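PDB 7AMK: proto-oncogene tyrosine-protein kinase receptor Ret from Danio rerio, which acts as a receptor tyrosine kinase whose extracellular cadherin-like domains assemble with the ligand GDNF and the co-receptor GFR alpha 1. Local coordinates for residues S69-L74 with L111-D116; L149-R154 with T184-V189; N324-E329 with Q461-Q466. The protein carries 4 engineered substitutions. One frame throughout, in Å; residues are numbered along the deposited sequence.

Contact 1 of 3, residues S69-L74 with L111-D116. With NAG (2-acetamido-2-deoxy-beta-D-glucopyranose), chain C.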
loop_
_atom_site.group_PDB
_atom_site.type_symbol
_atom_site.label_atom_id
_atom_site.label_comp_id
_atom_site.label_asym_id
_atom_site.label_seq_id
_atom_site.Cartn_x
_atom_site.Cartn_y
_atom_site.Cartn_z
ATOM N N SER A 69 8.368 -60.336 -38.363
ATOM C CA SER A 69 8.285 -60.772 -36.969
ATOM C C SER A 69 8.826 -59.722 -35.999
ATOM O O SER A 69 8.359 -59.640 -34.857
ATOM C CB SER A 69 9.017 -62.111 -36.780
ATOM O OG SER A 69 10.394 -62.039 -37.130
ATOM N N ASP A 70 9.808 -58.916 -36.426
ATOM C CA ASP A 70 10.291 -57.826 -35.589
ATOM C C ASP A 70 9.169 -56.866 -35.224
ATOM O O ASP A 70 9.129 -56.347 -34.103
ATOM C CB ASP A 70 11.404 -57.070 -36.305
ATOM C CG ASP A 70 12.668 -57.872 -36.404
ATOM O OD1 ASP A 70 12.942 -58.645 -35.461
ATOM O OD2 ASP A 70 13.382 -57.731 -37.417
ATOM N N PHE A 71 8.272 -56.585 -36.181
ATOM C CA PHE A 71 7.161 -55.673 -35.921
ATOM C C PHE A 71 6.176 -56.288 -34.938
ATOM O O PHE A 71 5.807 -55.668 -33.933
ATOM C CB PHE A 71 6.444 -55.314 -37.227
ATOM C CG PHE A 71 5.171 -54.554 -37.010
ATOM C CD1 PHE A 71 3.977 -55.222 -36.827
ATOM C CD2 PHE A 71 5.172 -53.159 -36.959
ATOM C CE1 PHE A 71 2.797 -54.521 -36.595
ATOM C CE2 PHE A 71 3.997 -52.464 -36.736
ATOM C CZ PHE A 71 2.809 -53.149 -36.556
ATOM N N SER A 72 5.736 -57.509 -35.221
ATOM C CA SER A 72 4.675 -58.121 -34.437
ATOM C C SER A 72 5.110 -58.451 -33.013
ATOM O O SER A 72 4.250 -58.585 -32.137
ATOM C CB SER A 72 4.178 -59.373 -35.158
ATOM O OG SER A 72 5.277 -60.185 -35.545
ATOM N N SER A 73 6.415 -58.539 -32.751
ATOM C CA SER A 73 6.929 -58.912 -31.439
ATOM C C SER A 73 7.198 -57.730 -30.510
ATOM O O SER A 73 7.658 -57.945 -29.383
ATOM C CB SER A 73 8.207 -59.731 -31.604
ATOM O OG SER A 73 7.921 -60.904 -32.335
ATOM N N LEU A 74 6.927 -56.501 -30.937
ATOM C CA LEU A 74 7.130 -55.327 -30.088
ATOM C C LEU A 74 6.003 -55.241 -29.065
ATOM O O LEU A 74 4.857 -54.938 -29.420
ATOM C CB LEU A 74 7.177 -54.062 -30.941
ATOM C CG LEU A 74 8.480 -53.806 -31.669
ATOM C CD1 LEU A 74 8.291 -52.726 -32.726
ATOM C CD2 LEU A 74 9.517 -53.390 -30.633
ATOM N N LEU A 111 11.395 -43.570 -33.181
ATOM C CA LEU A 111 11.256 -44.196 -34.482
ATOM C C LEU A 111 9.857 -44.791 -34.589
ATOM O O LEU A 111 9.303 -45.288 -33.602
ATOM C CB LEU A 111 12.345 -45.254 -34.693
ATOM C CG LEU A 111 13.800 -44.759 -34.616
ATOM C CD1 LEU A 111 14.770 -45.913 -34.601
ATOM C CD2 LEU A 111 14.137 -43.847 -35.777
ATOM N N SER A 112 9.266 -44.682 -35.771
ATOM C CA SER A 112 7.952 -45.244 -36.043
ATOM C C SER A 112 8.164 -46.431 -36.953
ATOM O O SER A 112 8.623 -46.278 -38.092
ATOM C CB SER A 112 7.018 -44.220 -36.681
ATOM O OG SER A 112 6.722 -43.183 -35.766
ATOM N N PHE A 113 7.840 -47.608 -36.441
ATOM C CA PHE A 113 8.050 -48.856 -37.154
ATOM C C PHE A 113 6.749 -49.154 -37.889
ATOM O O PHE A 113 5.736 -49.479 -37.264
ATOM C CB PHE A 113 8.444 -49.965 -36.177
ATOM C CG PHE A 113 8.897 -51.233 -36.831
ATOM C CD1 PHE A 113 8.940 -51.345 -38.217
ATOM C CD2 PHE A 113 9.279 -52.328 -36.063
ATOM C CE1 PHE A 113 9.360 -52.531 -38.816
ATOM C CE2 PHE A 113 9.704 -53.513 -36.663
ATOM C CZ PHE A 113 9.732 -53.617 -38.036
ATOM N N ILE A 114 6.773 -48.999 -39.201
ATOM C CA ILE A 114 5.604 -49.206 -40.044
ATOM C C ILE A 114 5.619 -50.647 -40.536
ATOM O O ILE A 114 6.632 -51.121 -41.064
ATOM C CB ILE A 114 5.600 -48.220 -41.225
ATOM C CG1 ILE A 114 5.701 -46.776 -40.729
ATOM C CG2 ILE A 114 4.363 -48.426 -42.099
ATOM C CD1 ILE A 114 5.918 -45.799 -41.841
ATOM N N ASN A 115 4.493 -51.340 -40.369
ATOM C CA ASN A 115 4.371 -52.751 -40.724
ATOM C C ASN A 115 4.168 -52.908 -42.236
ATOM O O ASN A 115 3.184 -53.467 -42.707
ATOM C CB ASN A 115 3.225 -53.365 -39.925
ATOM C CG ASN A 115 3.048 -54.864 -40.156
ATOM O OD1 ASN A 115 4.001 -55.607 -40.383
ATOM N ND2 ASN A 115 1.805 -55.307 -40.091
ATOM N N ASP A 116 5.128 -52.405 -43.008
ATOM C CA ASP A 116 5.081 -52.574 -44.457
ATOM C C ASP A 116 6.484 -52.362 -45.001
ATOM O O ASP A 116 7.372 -51.885 -44.292
ATOM C CB ASP A 116 4.072 -51.605 -45.095
ATOM C CG ASP A 116 3.802 -51.884 -46.585
ATOM O OD1 ASP A 116 4.230 -52.926 -47.128
ATOM O OD2 ASP A 116 3.157 -51.022 -47.225
HETATM C C1 NAG C . 1.495 -56.687 -40.272
HETATM C C2 NAG C . 0.075 -56.995 -39.812
HETATM C C3 NAG C . -0.239 -58.473 -40.009
HETATM C C4 NAG C . 0.102 -58.930 -41.422
HETATM C C5 NAG C . 1.508 -58.487 -41.811
HETATM C C6 NAG C . 1.825 -58.766 -43.260
HETATM C C7 NAG C . -0.626 -55.450 -38.034
HETATM C C8 NAG C . -0.761 -55.252 -36.553
HETATM N N2 NAG C . -0.118 -56.625 -38.419
HETATM O O3 NAG C . -1.622 -58.669 -39.745
HETATM O O4 NAG C . 0.068 -60.353 -41.477
HETATM O O5 NAG C . 1.651 -57.073 -41.621
HETATM O O6 NAG C . 1.175 -57.825 -44.101
HETATM O O7 NAG C . -0.954 -54.583 -38.845
#

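Contact 2 of 3, residues L149-R154 with T184-V189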
loop_
_atom_site.group_PDB
_atom_site.type_symbol
_atom_site.label_atom_id
_atom_site.label_comp_id
_atom_site.label_asym_id
_atom_site.label_seq_id
_atom_site.Cartn_x
_atom_site.Cartn_y
_atom_site.Cartn_z
ATOM N N LEU A 149 24.574 -27.940 -36.913
ATOM C CA LEU A 149 23.356 -27.813 -36.149
ATOM C C LEU A 149 22.344 -28.890 -36.485
ATOM O O LEU A 149 21.665 -29.392 -35.591
ATOM C CB LEU A 149 22.763 -26.438 -36.424
ATOM C CG LEU A 149 21.505 -26.028 -35.715
ATOM C CD1 LEU A 149 21.887 -25.877 -34.265
ATOM C CD2 LEU A 149 21.087 -24.699 -36.312
ATOM N N ARG A 150 22.208 -29.242 -37.758
ATOM C CA ARG A 150 21.217 -30.225 -38.160
ATOM C C ARG A 150 21.690 -30.860 -39.457
ATOM O O ARG A 150 22.111 -30.150 -40.373
ATOM C CB ARG A 150 19.818 -29.594 -38.325
ATOM C CG ARG A 150 18.771 -30.515 -39.032
ATOM C CD ARG A 150 17.345 -29.954 -38.955
ATOM N NE ARG A 150 17.065 -29.771 -37.529
ATOM C CZ ARG A 150 15.877 -29.572 -36.975
ATOM N NH1 ARG A 150 14.775 -29.466 -37.711
ATOM N NH2 ARG A 150 15.797 -29.477 -35.647
ATOM N N GLN A 151 21.644 -32.194 -39.509
ATOM C CA GLN A 151 21.845 -32.941 -40.749
ATOM C C GLN A 151 20.571 -32.827 -41.571
ATOM O O GLN A 151 19.497 -33.242 -41.115
ATOM C CB GLN A 151 22.171 -34.409 -40.454
ATOM C CG GLN A 151 22.270 -35.379 -41.689
ATOM C CD GLN A 151 23.145 -34.859 -42.840
ATOM O OE1 GLN A 151 22.641 -34.574 -43.905
ATOM N NE2 GLN A 151 24.443 -34.730 -42.614
ATOM N N LEU A 152 20.690 -32.274 -42.779
ATOM C CA LEU A 152 19.534 -32.006 -43.627
ATOM C C LEU A 152 19.121 -33.181 -44.524
ATOM O O LEU A 152 17.949 -33.267 -44.898
ATOM C CB LEU A 152 19.809 -30.762 -44.494
ATOM C CG LEU A 152 19.779 -29.439 -43.726
ATOM C CD1 LEU A 152 19.984 -28.231 -44.640
ATOM C CD2 LEU A 152 18.469 -29.323 -42.951
ATOM N N ARG A 153 20.030 -34.080 -44.900
ATOM C CA ARG A 153 19.650 -35.226 -45.731
ATOM C C ARG A 153 18.716 -36.179 -44.984
ATOM O O ARG A 153 18.967 -36.540 -43.836
ATOM C CB ARG A 153 20.882 -36.017 -46.178
ATOM C CG ARG A 153 21.665 -35.421 -47.332
ATOM C CD ARG A 153 23.022 -36.117 -47.543
ATOM N NE ARG A 153 23.891 -36.003 -46.365
ATOM C CZ ARG A 153 25.163 -36.396 -46.330
ATOM N NH1 ARG A 153 25.752 -36.911 -47.394
ATOM N NH2 ARG A 153 25.861 -36.267 -45.197
ATOM N N ARG A 154 17.658 -36.628 -45.660
ATOM C CA ARG A 154 16.825 -37.700 -45.117
ATOM C C ARG A 154 17.458 -39.018 -45.549
ATOM O O ARG A 154 17.231 -39.510 -46.647
ATOM C CB ARG A 154 15.377 -37.559 -45.565
ATOM C CG ARG A 154 14.740 -36.226 -45.126
ATOM C CD ARG A 154 13.220 -36.344 -45.000
ATOM N NE ARG A 154 12.784 -37.461 -44.157
ATOM C CZ ARG A 154 11.513 -37.797 -43.975
ATOM N NH1 ARG A 154 10.536 -37.139 -44.577
ATOM N NH2 ARG A 154 11.214 -38.817 -43.171
ATOM N N THR A 184 28.911 -31.993 -46.186
ATOM C CA THR A 184 28.205 -32.890 -45.287
ATOM C C THR A 184 26.696 -32.714 -45.330
ATOM O O THR A 184 25.989 -33.465 -44.661
ATOM C CB THR A 184 28.720 -32.704 -43.862
ATOM O OG1 THR A 184 28.486 -31.349 -43.447
ATOM C CG2 THR A 184 30.226 -32.977 -43.818
ATOM N N SER A 185 26.184 -31.744 -46.096
ATOM C CA SER A 185 24.758 -31.401 -46.102
ATOM C C SER A 185 24.235 -30.982 -44.722
ATOM O O SER A 185 23.042 -31.103 -44.436
ATOM C CB SER A 185 23.916 -32.550 -46.649
ATOM O OG SER A 185 24.077 -32.657 -48.050
ATOM N N GLU A 186 25.079 -30.441 -43.848
ATOM C CA GLU A 186 24.596 -30.002 -42.539
ATOM C C GLU A 186 24.253 -28.515 -42.549
ATOM O O GLU A 186 24.991 -27.712 -43.096
ATOM C CB GLU A 186 25.629 -30.246 -41.437
ATOM C CG GLU A 186 25.948 -31.683 -41.142
ATOM C CD GLU A 186 27.322 -31.850 -40.482
ATOM O OE1 GLU A 186 28.290 -31.138 -40.860
ATOM O OE2 GLU A 186 27.426 -32.706 -39.583
ATOM N N LEU A 187 23.156 -28.146 -41.889
ATOM C CA LEU A 187 22.964 -26.749 -41.519
ATOM C C LEU A 187 23.936 -26.407 -40.399
ATOM O O LEU A 187 24.045 -27.149 -39.422
ATOM C CB LEU A 187 21.530 -26.529 -41.072
ATOM C CG LEU A 187 21.126 -25.146 -40.582
ATOM C CD1 LEU A 187 21.145 -24.102 -41.732
ATOM C CD2 LEU A 187 19.751 -25.271 -39.943
ATOM N N VAL A 188 24.679 -25.313 -40.544
ATOM C CA VAL A 188 25.683 -24.935 -39.553
ATOM C C VAL A 188 25.443 -23.496 -39.084
ATOM O O VAL A 188 24.943 -22.657 -39.831
ATOM C CB VAL A 188 27.093 -25.059 -40.112
ATOM C CG1 VAL A 188 27.318 -26.419 -40.782
ATOM C CG2 VAL A 188 27.351 -23.904 -41.068
ATOM N N VAL A 189 25.819 -23.201 -37.836
ATOM C CA VAL A 189 25.858 -21.821 -37.367
ATOM C C VAL A 189 27.280 -21.321 -37.542
ATOM O O VAL A 189 28.237 -21.978 -37.113
ATOM C CB VAL A 189 25.369 -21.698 -35.910
ATOM C CG1 VAL A 189 26.261 -22.466 -34.926
ATOM C CG2 VAL A 189 25.253 -20.211 -35.510
#

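Contact 3 of 3, residues N324-E329 with Q461-Q466. With NAG (2-acetamido-2-deoxy-beta-D-glucopyranose), chain D.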
loop_
_atom_site.group_PDB
_atom_site.type_symbol
_atom_site.label_atom_id
_atom_site.label_comp_id
_atom_site.label_asym_id
_atom_site.label_seq_id
_atom_site.Cartn_x
_atom_site.Cartn_y
_atom_site.Cartn_z
ATOM N N ASN A 324 6.933 -2.426 14.500
ATOM C CA ASN A 324 6.593 -1.047 14.844
ATOM C C ASN A 324 7.711 -0.405 15.656
ATOM O O ASN A 324 8.003 -0.845 16.770
ATOM C CB ASN A 324 5.284 -1.007 15.630
ATOM C CG ASN A 324 4.168 -1.766 14.934
ATOM O OD1 ASN A 324 4.221 -2.010 13.723
ATOM N ND2 ASN A 324 3.155 -2.150 15.699
ATOM N N LEU A 325 8.327 0.642 15.100
ATOM C CA LEU A 325 9.432 1.318 15.771
ATOM C C LEU A 325 8.911 2.244 16.857
ATOM O O LEU A 325 7.989 3.036 16.628
ATOM C CB LEU A 325 10.273 2.113 14.780
ATOM C CG LEU A 325 11.575 1.423 14.383
ATOM C CD1 LEU A 325 12.751 2.386 14.501
ATOM C CD2 LEU A 325 11.797 0.163 15.221
ATOM N N SER A 326 9.510 2.142 18.043
ATOM C CA SER A 326 9.109 2.989 19.151
ATOM C C SER A 326 9.134 4.450 18.722
ATOM O O SER A 326 10.003 4.877 17.958
ATOM C CB SER A 326 10.033 2.765 20.345
ATOM O OG SER A 326 9.813 3.749 21.334
ATOM N N VAL A 327 8.157 5.216 19.196
ATOM C CA VAL A 327 8.116 6.625 18.845
ATOM C C VAL A 327 9.259 7.419 19.450
ATOM O O VAL A 327 9.476 8.563 19.036
ATOM C CB VAL A 327 6.764 7.225 19.260
ATOM C CG1 VAL A 327 5.652 6.495 18.554
ATOM C CG2 VAL A 327 6.596 7.157 20.776
ATOM N N THR A 328 10.011 6.847 20.398
ATOM C CA THR A 328 11.133 7.563 20.990
ATOM C C THR A 328 12.429 7.400 20.204
ATOM O O THR A 328 13.365 8.174 20.430
ATOM C CB THR A 328 11.354 7.131 22.457
ATOM O OG1 THR A 328 11.751 5.759 22.525
ATOM C CG2 THR A 328 10.083 7.316 23.273
ATOM N N GLU A 329 12.498 6.454 19.267
ATOM C CA GLU A 329 13.732 6.206 18.531
ATOM C C GLU A 329 14.032 7.319 17.530
ATOM O O GLU A 329 13.140 7.844 16.853
ATOM C CB GLU A 329 13.661 4.861 17.806
ATOM C CG GLU A 329 14.166 3.672 18.632
ATOM N N GLN A 461 1.251 2.973 23.924
ATOM C CA GLN A 461 1.279 1.646 24.545
ATOM C C GLN A 461 2.697 1.097 24.685
ATOM O O GLN A 461 3.081 0.625 25.759
ATOM C CB GLN A 461 0.402 0.664 23.758
ATOM C CG GLN A 461 -1.107 0.858 23.959
ATOM C CD GLN A 461 -1.486 1.181 25.403
ATOM O OE1 GLN A 461 -1.584 2.347 25.778
ATOM N NE2 GLN A 461 -1.719 0.146 26.211
ATOM N N GLN A 462 3.494 1.153 23.620
ATOM C CA GLN A 462 4.820 0.544 23.666
ATOM C C GLN A 462 5.685 1.115 24.792
ATOM O O GLN A 462 6.371 0.363 25.494
ATOM C CB GLN A 462 5.516 0.708 22.324
ATOM C CG GLN A 462 6.961 0.274 22.361
ATOM C CD GLN A 462 7.517 -0.014 20.989
ATOM O OE1 GLN A 462 6.804 0.064 19.982
ATOM N NE2 GLN A 462 8.802 -0.354 20.937
ATOM N N ASN A 463 5.681 2.438 24.981
ATOM C CA ASN A 463 6.538 3.060 25.985
ATOM C C ASN A 463 5.788 3.573 27.206
ATOM O O ASN A 463 6.428 4.025 28.163
ATOM C CB ASN A 463 7.333 4.223 25.372
ATOM C CG ASN A 463 8.156 3.795 24.188
ATOM O OD1 ASN A 463 7.651 3.724 23.067
ATOM N ND2 ASN A 463 9.431 3.504 24.423
ATOM N N LYS A 464 4.461 3.534 27.202
ATOM C CA LYS A 464 3.669 3.983 28.337
ATOM C C LYS A 464 3.792 5.494 28.561
ATOM O O LYS A 464 3.607 5.981 29.681
ATOM C CB LYS A 464 4.050 3.205 29.608
ATOM N N LEU A 465 4.110 6.245 27.506
ATOM C CA LEU A 465 4.120 7.699 27.587
ATOM C C LEU A 465 2.696 8.238 27.651
ATOM O O LEU A 465 1.816 7.799 26.905
ATOM C CB LEU A 465 4.839 8.294 26.379
ATOM C CG LEU A 465 6.292 7.880 26.200
ATOM C CD1 LEU A 465 6.762 8.159 24.768
ATOM C CD2 LEU A 465 7.130 8.632 27.217
ATOM N N GLN A 466 2.471 9.204 28.543
ATOM C CA GLN A 466 1.145 9.765 28.778
ATOM C C GLN A 466 1.140 11.256 28.468
ATOM O O GLN A 466 2.136 11.956 28.678
ATOM C CB GLN A 466 0.679 9.552 30.239
ATOM C CG GLN A 466 0.045 8.180 30.558
ATOM C CD GLN A 466 -0.641 8.132 31.944
ATOM O OE1 GLN A 466 -0.398 8.980 32.811
ATOM N NE2 GLN A 466 -1.506 7.139 32.143
HETATM C C1 NAG D . 2.013 -2.870 15.196
HETATM C C2 NAG D . 1.459 -3.789 16.285
HETATM C C3 NAG D . 0.172 -4.464 15.815
HETATM C C4 NAG D . -0.837 -3.429 15.331
HETATM C C5 NAG D . -0.200 -2.523 14.279
HETATM C C6 NAG D . -1.095 -1.380 13.858
HETATM C C7 NAG D . 2.646 -5.945 16.078
HETATM C C8 NAG D . 3.715 -6.821 16.659
HETATM N N2 NAG D . 2.447 -4.776 16.699
HETATM O O3 NAG D . -0.372 -5.217 16.893
HETATM O O4 NAG D . -1.969 -4.074 14.754
HETATM O O5 NAG D . 1.001 -1.930 14.796
HETATM O O6 NAG D . -1.031 -0.303 14.784
HETATM O O7 NAG D . 1.994 -6.281 15.094
#

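Contact 1 of 3, residues S69-L74 with L111-D116
F71 packs against F113 and N115 where a short helix lies beside the end of a strand in the first RET cadherin-like domain, an E-set fold. Helix 68-72 supplies D70 and F71, and L74 follows from the turn after it. Strand 106-114 supplies F113, and the chain turns a corner at N115, the centre of an inverse gamma turn.

The aromatic pair is T-shaped. The edge of F71 points at the face of F113, with centroids 5.6 Å apart and planes at 81°. F71 CB also sits over that face, offset toward the rim, as a CH-pi contact. F71 has CG anti to the backbone N (chi1 171°); the ring beyond lies with one face against N115 CB. L74 CD1 meets F113 at 3.5 Å from CD2. W50, V14 and L85 also touch F113.

A second CH-pi contact uses the F71 ring. N115 CB stands over its centre, 3.3 Å from the centroid and 8° off the normal. The N115 amide is stacked on the ring, nearly parallel to it. K83 makes a cation-pi contact with F71 and hydrogen-bonds to F71 O. This would place a positive charge beside the aromatic cluster.

The hydrogen bonds lie within or around the segments, none across them. S69 O is reached from opposite faces of its carbonyl plane, by S73 OG at 2.9 Å and by S72 OG at 3.2 Å. D70 OD2 forms a salt bridge with K64 NZ and takes the backbone N of E67. N115 N is held by S81 OG.

The stacked asparagine is glycosylated. Its ND2 is bonded to C1 of the first NAG, and the acetamide methyl C8 of that sugar lies at the edge of the F71 ring, 3.6 Å from CE1.

Contact 2 of 3, residues L149-R154 with T184-V189
L149 and R150 both face L187 in a classic beta bulge. L187 O accepts two backbone bonds, from L149 N at 2.7 Å and from R150 N at 3.2 Å. L187 N returns a bond to R150 O, so R150 and L187 form an antiparallel hydrogen-bonded pair. Q151 and E186 follow as a non-hydrogen-bonded pair.

The Q151 amide works in two directions. Its NE2 gives a nearly straight bond to T184 O, 2.9 Å long at 170°. That oxygen lies in the amide plane. Its OE1 takes R153 N in plane, on a lone pair, and R153 NE from above the plane. The chain bends at chi2 (49°), which turns CD back toward T184. Together these bonds fix the rotation of the amide. S185 packs its CB 3.5 Å from R153 NE, with OG over a face of the guanidinium. L152 N closes the end onto S185 O.

On the apolar side, L149 and L187 lie side by side, CD2 to CD2 at 3.9 Å. V170 of strand 165-170 touches L187, and Y168 touches L152. Strand 186-189 is the middle of a three-stranded antiparallel sheet in the cadherin domain, between strands 147-151 and 178-181.

Contact 3 of 3, residues N324-E329 with Q461-Q466
The amide of Q462 lies flat against S326, whose CB and CA both stand above one side of its plane. CB is directly over NE2 at 3.4 Å, and CA is 3.8 Å from OE1. Beyond OE1 comes N324 O at 3.5 Å, a pair of oxygens. In Q462, CG is anti to the backbone N (chi1 172°), and the extended chain beyond it brings the amide to S326. S326 OG comes to the edge of a second amide, that of N463, 3.3 Å from CG.

S326 opens a type I turn that ends at E329. It also forms an ST turn: its OG accepts from T328 N at 3.2 Å and from T328 OG1 at 3.0 Å. T328 and N463 meet tip to tip. Beside them L465 CD1 touches T328 CG2 at 3.7 Å, and more distantly V327 CG2.

N324 carries a NAG on ND2, while its OD1 accepts from E252 N. The loops come from cadherin-like domains 3 and 4. These two loops meet through amide, hydroxyl and methyl groups. The S326 hydroxyl is gripped within its own turn while it meets the N463 amide, and methyls of V327, T328 and L465 close the side.

The contacts follow one another along the chain, and none encloses another. Contact 1 belongs to cadherin-like domain 1 and contact 2 to the next cadherin domain. Their centres are 28 Å apart and their nearest atoms about 9 Å, without touching. Even so, Q24 and E10 of the first domain bind side chains of 149-154, linking the two domains. Contact 3 lies on the opposite side of the chain's centre, its centre about 75 Å from that of contact 2 and about 82 Å from that of contact 1. It joins domains 3 and 4. Three calcium ions are bound by residues of domains 2 and 3 and their junction. The four domains form an elongated part of the ectodomain, with glycans at contacts 1 and 3.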